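Local coordinates for protein annexin (Schistosoma mansoni, PDB 4MDU) that binds acidic phospholipid membranes in a calcium-dependent manner, aggregates liposomes when calcium is present, and takes part in worm reproduction and host-parasite interaction, at residues Arg13-Ile16 and His17-Asp20; Ser338-Asn341 and Ala342-Asp346; Ala38-Asp41 and Ala42-His46. All coordinates share one frame; numbering follows the deposited sequence.

Contact 1. Residues Arg13-Ile16 and His17-Asp20; sequences RSLI and HSFD
Two i to i+3 backbone bonds wind Ser14-Ser18 into a short 3-10 turn: His17 N donates to Ser14 O at 3.1 Å, nearly straight at 168°, and Ser18 N to Leu15 O at 2.9 Å. Serine suits the start of the turn because its short hydroxyl can reach back to the main chain: Ser14 OG accepts from Ile16 N over 3.1 Å, an ST turn. The imidazole of His17 is buried, with Ile16 CG2 over the centre of one face, 4.0 Å from the centroid of the His17 ring and only 9° off the normal, a CH-pi contact between neighbours in sequence. The turn lies in the N-terminal segment leading to helix 38-48, and acidic Glu142 fastens it to the four-repeat body. His17 NE2 hydrogen-bonds to Glu142 OE1, while Arg13 NE forms a salt bridge with Glu142 OE2, which also takes the Ser14 N-H. Bends at chi2 and chi3 fold the Arg13 chain back beside the imidazole, with NH2 3.7 Å from His17 NE2 and the guanidinium nearly perpendicular to the ring (82°). Arginine and histidine can therefore share one carboxylate, whose two oxygens take up the N-H groups of Arg13, Ser14 and His17 between them. Leu15 and Phe19 supply apolar surface: Leu15 CD2 comes within 4.3 Å of Phe19 CE2, and the two side chains lean on helices 195-199 and 201-204 respectively. Beyond the turn, water 1 donates to Ile16 O and to Phe19 O (2.7 Å from the latter), bridging carbonyls three residues apart.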
loop_
_atom_site.group_PDB
_atom_site.type_symbol
_atom_site.label_atom_id
_atom_site.label_comp_id
_atom_site.label_asym_id
_atom_site.label_seq_id
_atom_site.Cartn_x
_atom_site.Cartn_y
_atom_site.Cartn_z
ATOM N N ARG B 13 -23.469 -15.624 8.982
ATOM C CA ARG B 13 -22.299 -15.702 8.128
ATOM C C ARG B 13 -21.964 -17.179 8.062
ATOM O O ARG B 13 -22.365 -17.952 8.930
ATOM C CB ARG B 13 -21.134 -14.935 8.748
ATOM C CG ARG B 13 -21.348 -13.421 8.837
ATOM C CD ARG B 13 -21.357 -12.800 7.458
ATOM N NE ARG B 13 -20.196 -13.225 6.672
ATOM C CZ ARG B 13 -19.151 -12.449 6.388
ATOM N NH1 ARG B 13 -19.103 -11.191 6.837
ATOM N NH2 ARG B 13 -18.148 -12.928 5.658
ATOM N N SER B 14 -21.217 -17.577 7.050
ATOM C CA SER B 14 -20.960 -18.993 6.848
ATOM C C SER B 14 -20.166 -19.577 8.019
ATOM O O SER B 14 -19.237 -18.936 8.508
ATOM C CB SER B 14 -20.206 -19.204 5.539
ATOM O OG SER B 14 -19.250 -20.237 5.711
ATOM N N LEU B 15 -20.506 -20.797 8.442
ATOM C CA LEU B 15 -19.836 -21.439 9.581
ATOM C C LEU B 15 -18.350 -21.674 9.354
ATOM O O LEU B 15 -17.589 -21.918 10.297
ATOM C CB LEU B 15 -20.500 -22.765 9.944
ATOM C CG LEU B 15 -21.087 -22.807 11.349
ATOM C CD1 LEU B 15 -22.291 -21.873 11.403
ATOM C CD2 LEU B 15 -21.488 -24.231 11.709
ATOM N N ILE B 16 -17.929 -21.603 8.100
ATOM C CA ILE B 16 -16.526 -21.785 7.802
ATOM C C ILE B 16 -15.634 -20.746 8.519
ATOM O O ILE B 16 -14.451 -21.005 8.760
ATOM C CB ILE B 16 -16.289 -21.754 6.294
ATOM C CG1 ILE B 16 -14.985 -22.469 5.957
ATOM C CG2 ILE B 16 -16.298 -20.318 5.792
ATOM C CD1 ILE B 16 -15.006 -23.136 4.607
ATOM N N HIS B 17 -16.203 -19.594 8.876
ATOM C CA HIS B 17 -15.465 -18.557 9.638
ATOM C C HIS B 17 -15.506 -18.759 11.154
ATOM O O HIS B 17 -14.873 -18.014 11.901
ATOM C CB HIS B 17 -16.020 -17.150 9.367
ATOM C CG HIS B 17 -16.118 -16.798 7.915
ATOM N ND1 HIS B 17 -15.017 -16.482 7.149
ATOM C CD2 HIS B 17 -17.192 -16.690 7.096
ATOM C CE1 HIS B 17 -15.408 -16.198 5.920
ATOM N NE2 HIS B 17 -16.723 -16.325 5.858
ATOM N N SER B 18 -16.250 -19.764 11.600
ATOM C CA SER B 18 -16.711 -19.817 12.976
ATOM C C SER B 18 -15.749 -20.436 13.969
ATOM O O SER B 18 -15.893 -20.232 15.170
ATOM C CB SER B 18 -18.038 -20.565 13.042
ATOM O OG SER B 18 -19.120 -19.688 12.821
ATOM N N PHE B 19 -14.775 -21.190 13.484
ATOM C CA PHE B 19 -13.860 -21.873 14.392
ATOM C C PHE B 19 -12.418 -21.457 14.146
ATOM O O PHE B 19 -12.010 -21.250 13.000
ATOM C CB PHE B 19 -14.001 -23.385 14.227
ATOM C CG PHE B 19 -15.393 -23.882 14.436
ATOM C CD1 PHE B 19 -15.828 -24.248 15.700
ATOM C CD2 PHE B 19 -16.271 -23.986 13.376
ATOM C CE1 PHE B 19 -17.119 -24.715 15.900
ATOM C CE2 PHE B 19 -17.568 -24.453 13.569
ATOM C CZ PHE B 19 -17.987 -24.817 14.835
ATOM N N ASP B 20 -11.650 -21.324 15.225
ATOM C CA ASP B 20 -10.232 -21.006 15.099
ATOM C C ASP B 20 -9.468 -22.208 14.540
ATOM O O ASP B 20 -10.053 -23.267 14.315
ATOM C CB ASP B 20 -9.652 -20.542 16.441
ATOM C CG ASP B 20 -9.561 -21.656 17.470
ATOM O OD1 ASP B 20 -9.491 -21.335 18.672
ATOM O OD2 ASP B 20 -9.558 -22.842 17.101
HETATM O O HOH W 1 -12.725 -19.989 10.684
#

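Contact 2. Residues Ser338-Asn341 and Ala342-Asp346; sequences SLLN and AVKDD
Leu340 and Lys344 lie one turn apart on the short helix 339-346 of the fourth annexin repeat, and the lysine's long methylene chain runs back over the leucine. Lys344 is extended beyond CG, which brings CE to 3.7 Å from Leu340 CD1. Lysine suits this border position: its carbons cover the leucine while NZ reaches Glu361, with which it forms a salt bridge. Leu339 turns to the buried side. A chi1 of 177° carries its CG away from the backbone N, and CD1 meets Val343 CG2 at 3.9 Å, methyl against methyl; Leu339 packs on helix 324-335 and Val343 on Leu355 of helix 349-358. Ala342, with only a methyl, packs on Tyr331 and on Met302, a residue of a calcium site to which Asp346 also belongs. Ser338 is the N-cap. Its OG accepts from Asn341 N at 2.7 Å, satisfying an amide that has no helical carbonyl before it, while Ser338 O accepts from Ala342 N at 3.0 Å. Lys344 N donates to Leu340 O, an i to i+4 bond of 3.0 Å. On the exposed side Asp345, whose OD2 is paired with Lys337, turns its carboxylate back toward the preceding turn, where water 2 donates to Asn341 O at 3.1 Å.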
loop_
_atom_site.group_PDB
_atom_site.type_symbol
_atom_site.label_atom_id
_atom_site.label_comp_id
_atom_site.label_asym_id
_atom_site.label_seq_id
_atom_site.Cartn_x
_atom_site.Cartn_y
_atom_site.Cartn_z
ATOM N N SER B 338 -7.341 -0.702 24.995
ATOM C CA SER B 338 -8.552 -1.355 24.525
ATOM C C SER B 338 -8.987 -0.818 23.163
ATOM O O SER B 338 -8.785 0.362 22.853
ATOM C CB SER B 338 -9.692 -1.158 25.523
ATOM O OG SER B 338 -10.215 0.162 25.435
ATOM N N LEU B 339 -9.595 -1.689 22.359
ATOM C CA LEU B 339 -10.180 -1.280 21.087
ATOM C C LEU B 339 -11.305 -0.282 21.356
ATOM O O LEU B 339 -11.464 0.717 20.640
ATOM C CB LEU B 339 -10.740 -2.493 20.337
ATOM C CG LEU B 339 -11.450 -2.170 19.013
ATOM C CD1 LEU B 339 -10.490 -1.492 18.019
ATOM C CD2 LEU B 339 -12.031 -3.449 18.389
ATOM N N LEU B 340 -12.104 -0.583 22.376
ATOM C CA LEU B 340 -13.101 0.350 22.879
ATOM C C LEU B 340 -12.508 1.756 23.024
ATOM O O LEU B 340 -13.019 2.713 22.436
ATOM C CB LEU B 340 -13.643 -0.119 24.229
ATOM C CG LEU B 340 -14.726 0.803 24.795
ATOM C CD1 LEU B 340 -15.962 0.778 23.921
ATOM C CD2 LEU B 340 -15.080 0.413 26.226
ATOM N N ASN B 341 -11.430 1.892 23.796
ATOM C CA ASN B 341 -10.879 3.227 24.027
ATOM C C ASN B 341 -10.265 3.834 22.770
ATOM O O ASN B 341 -10.296 5.046 22.600
ATOM C CB ASN B 341 -9.860 3.252 25.183
ATOM C CG ASN B 341 -10.517 3.139 26.551
ATOM O OD1 ASN B 341 -11.632 3.624 26.775
ATOM N ND2 ASN B 341 -9.825 2.490 27.475
ATOM N N ALA B 342 -9.693 3.008 21.891
ATOM C CA ALA B 342 -9.115 3.557 20.658
ATOM C C ALA B 342 -10.241 4.113 19.797
ATOM O O ALA B 342 -10.113 5.165 19.173
ATOM C CB ALA B 342 -8.340 2.508 19.903
ATOM N N VAL B 343 -11.365 3.410 19.805
ATOM C CA VAL B 343 -12.495 3.780 18.966
ATOM C C VAL B 343 -13.118 5.072 19.479
ATOM O O VAL B 343 -13.464 5.969 18.700
ATOM C CB VAL B 343 -13.545 2.634 18.883
ATOM C CG1 VAL B 343 -14.856 3.141 18.259
ATOM C CG2 VAL B 343 -12.969 1.465 18.075
ATOM N N LYS B 344 -13.244 5.162 20.796
ATOM C CA LYS B 344 -13.755 6.374 21.443
ATOM C C LYS B 344 -12.857 7.561 21.154
ATOM O O LYS B 344 -13.334 8.682 20.958
ATOM C CB LYS B 344 -13.884 6.177 22.951
ATOM C CG LYS B 344 -15.035 5.265 23.356
ATOM C CD LYS B 344 -15.048 5.069 24.862
ATOM C CE LYS B 344 -16.226 4.230 25.323
ATOM N NZ LYS B 344 -16.236 4.171 26.835
ATOM N N ASP B 345 -11.554 7.319 21.093
ATOM C CA ASP B 345 -10.635 8.419 20.801
ATOM C C ASP B 345 -10.664 8.890 19.352
ATOM O O ASP B 345 -10.342 10.036 19.079
ATOM C CB ASP B 345 -9.213 8.073 21.221
ATOM C CG ASP B 345 -9.060 8.009 22.730
ATOM O OD1 ASP B 345 -10.015 8.399 23.440
ATOM O OD2 ASP B 345 -7.990 7.578 23.209
ATOM N N ASP B 346 -11.061 8.018 18.429
ATOM C CA ASP B 346 -10.998 8.345 17.008
ATOM C C ASP B 346 -12.329 8.854 16.469
ATOM O O ASP B 346 -12.378 9.434 15.390
ATOM C CB ASP B 346 -10.552 7.121 16.193
ATOM C CG ASP B 346 -10.353 7.446 14.720
ATOM O OD1 ASP B 346 -9.326 8.069 14.402
ATOM O OD2 ASP B 346 -11.217 7.086 13.880
HETATM O O HOH W 2 -11.186 6.919 24.970
#

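Contact 3. Residues Ala38-Asp41 and Ala42-His46; sequences ASAD and AERLH
Asp41 and Arg44, three residues apart on helix 38-48 of the first annexin repeat, form a salt bridge of 3.1 Å between Asp41 OD1 and Arg44 NH1. The carboxylate oxygen meets the guanidinium at its edge, in plane, although the two flat groups are turned 61° against each other. Arg44 gets there by an extended chain from CG to NE that lies back along the helix, its chi1 of -68° setting CG beside the backbone N. Van der Waals contact accompanies the bridge: the small methyl of Ala40 fits beneath the arginine, with CB 3.9 Å from Arg44 NH1. Separately, the backbone oxygen Ala40 O lies over one face of the guanidinium. Backbone bonds carry the rest, with regular i to i+4 links such as Ala42 N to Ala38 O at 2.8 Å and Leu45 N to Asp41 O, also 2.8 Å. Leu45 and Asp41 both turn inward, touching Ile62 of helix 56-63 and Ile74 of helix 68-82. Asp41 is buried; Arg44 meets its OD1 and Arg66 its OD2, and the two nearby positive charges would probably stabilise its ionised form.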
loop_
_atom_site.group_PDB
_atom_site.type_symbol
_atom_site.label_atom_id
_atom_site.label_comp_id
_atom_site.label_asym_id
_atom_site.label_seq_id
_atom_site.Cartn_x
_atom_site.Cartn_y
_atom_site.Cartn_z
ATOM N N ALA B 38 -38.966 -9.614 15.964
ATOM C CA ALA B 38 -38.862 -8.635 14.902
ATOM C C ALA B 38 -39.912 -7.550 15.086
ATOM O O ALA B 38 -39.598 -6.367 15.052
ATOM C CB ALA B 38 -39.015 -9.313 13.547
ATOM N N SER B 39 -41.161 -7.943 15.294
ATOM C CA SER B 39 -42.226 -6.954 15.421
ATOM C C SER B 39 -42.043 -6.078 16.648
ATOM O O SER B 39 -42.246 -4.867 16.577
ATOM C CB SER B 39 -43.601 -7.615 15.450
ATOM O OG SER B 39 -43.595 -8.722 16.322
ATOM N N ALA B 40 -41.658 -6.682 17.770
ATOM C CA ALA B 40 -41.458 -5.909 18.995
ATOM C C ALA B 40 -40.362 -4.863 18.806
ATOM O O ALA B 40 -40.494 -3.723 19.247
ATOM C CB ALA B 40 -41.130 -6.819 20.162
ATOM N N ASP B 41 -39.279 -5.251 18.143
ATOM C CA ASP B 41 -38.206 -4.305 17.858
ATOM C C ASP B 41 -38.675 -3.223 16.901
ATOM O O ASP B 41 -38.382 -2.040 17.093
ATOM C CB ASP B 41 -36.988 -5.033 17.296
ATOM C CG ASP B 41 -36.180 -5.703 18.376
ATOM O OD1 ASP B 41 -36.190 -5.181 19.508
ATOM O OD2 ASP B 41 -35.545 -6.735 18.097
ATOM N N ALA B 42 -39.392 -3.645 15.862
ATOM C CA ALA B 42 -40.015 -2.716 14.922
ATOM C C ALA B 42 -40.833 -1.663 15.667
ATOM O O ALA B 42 -40.671 -0.466 15.434
ATOM C CB ALA B 42 -40.899 -3.474 13.915
ATOM N N GLU B 43 -41.715 -2.120 16.556
ATOM C CA GLU B 43 -42.556 -1.216 17.336
ATOM C C GLU B 43 -41.691 -0.220 18.077
ATOM O O GLU B 43 -41.914 0.985 17.995
ATOM C CB GLU B 43 -43.419 -1.978 18.346
ATOM C CG GLU B 43 -44.715 -2.546 17.783
ATOM C CD GLU B 43 -45.686 -2.986 18.875
ATOM O OE1 GLU B 43 -45.362 -2.816 20.070
ATOM O OE2 GLU B 43 -46.776 -3.499 18.537
ATOM N N ARG B 44 -40.701 -0.735 18.800
ATOM C CA ARG B 44 -39.821 0.113 19.599
ATOM C C ARG B 44 -39.082 1.148 18.756
ATOM O O ARG B 44 -38.990 2.319 19.142
ATOM C CB ARG B 44 -38.837 -0.726 20.420
ATOM C CG ARG B 44 -39.508 -1.527 21.518
ATOM C CD ARG B 44 -38.494 -2.152 22.464
ATOM N NE ARG B 44 -39.060 -3.271 23.216
ATOM C CZ ARG B 44 -38.891 -4.550 22.891
ATOM N NH1 ARG B 44 -38.166 -4.876 21.826
ATOM N NH2 ARG B 44 -39.443 -5.503 23.632
ATOM N N LEU B 45 -38.561 0.726 17.608
ATOM C CA LEU B 45 -37.923 1.674 16.708
ATOM C C LEU B 45 -38.941 2.726 16.308
ATOM O O LEU B 45 -38.666 3.927 16.347
ATOM C CB LEU B 45 -37.349 0.974 15.477
ATOM C CG LEU B 45 -36.126 0.096 15.778
ATOM C CD1 LEU B 45 -35.749 -0.794 14.592
ATOM C CD2 LEU B 45 -34.947 0.962 16.237
ATOM N N HIS B 46 -40.134 2.271 15.950
ATOM C CA HIS B 46 -41.177 3.187 15.516
ATOM C C HIS B 46 -41.461 4.269 16.564
ATOM O O HIS B 46 -41.489 5.462 16.249
ATOM C CB HIS B 46 -42.447 2.413 15.184
ATOM C CG HIS B 46 -43.450 3.214 14.422
ATOM N ND1 HIS B 46 -44.543 3.800 15.020
ATOM C CD2 HIS B 46 -43.520 3.535 13.108
ATOM C CE1 HIS B 46 -45.249 4.441 14.107
ATOM N NE2 HIS B 46 -44.649 4.297 12.938
#

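From the N terminus, contact 1 comes first, a tight 3-10 turn in the N-terminal segment before helix 38-48, which it ties to Glu142 and to helices 195-199 and 201-204. Contact 3 follows on helix 38-48 of repeat 1, facing helices 56-63 and 68-82. Contact 2 lies far along the chain in repeat 4, on helix 339-346, between helices 324-335 and 349-358. Each closes only a local turn, and the three run in series without nesting or crossing. Their centres are 26 to 30 Å apart and none touches another. Contacts 2 and 3 lie near calcium-binding residues, whereas contact 1 is away from such sites.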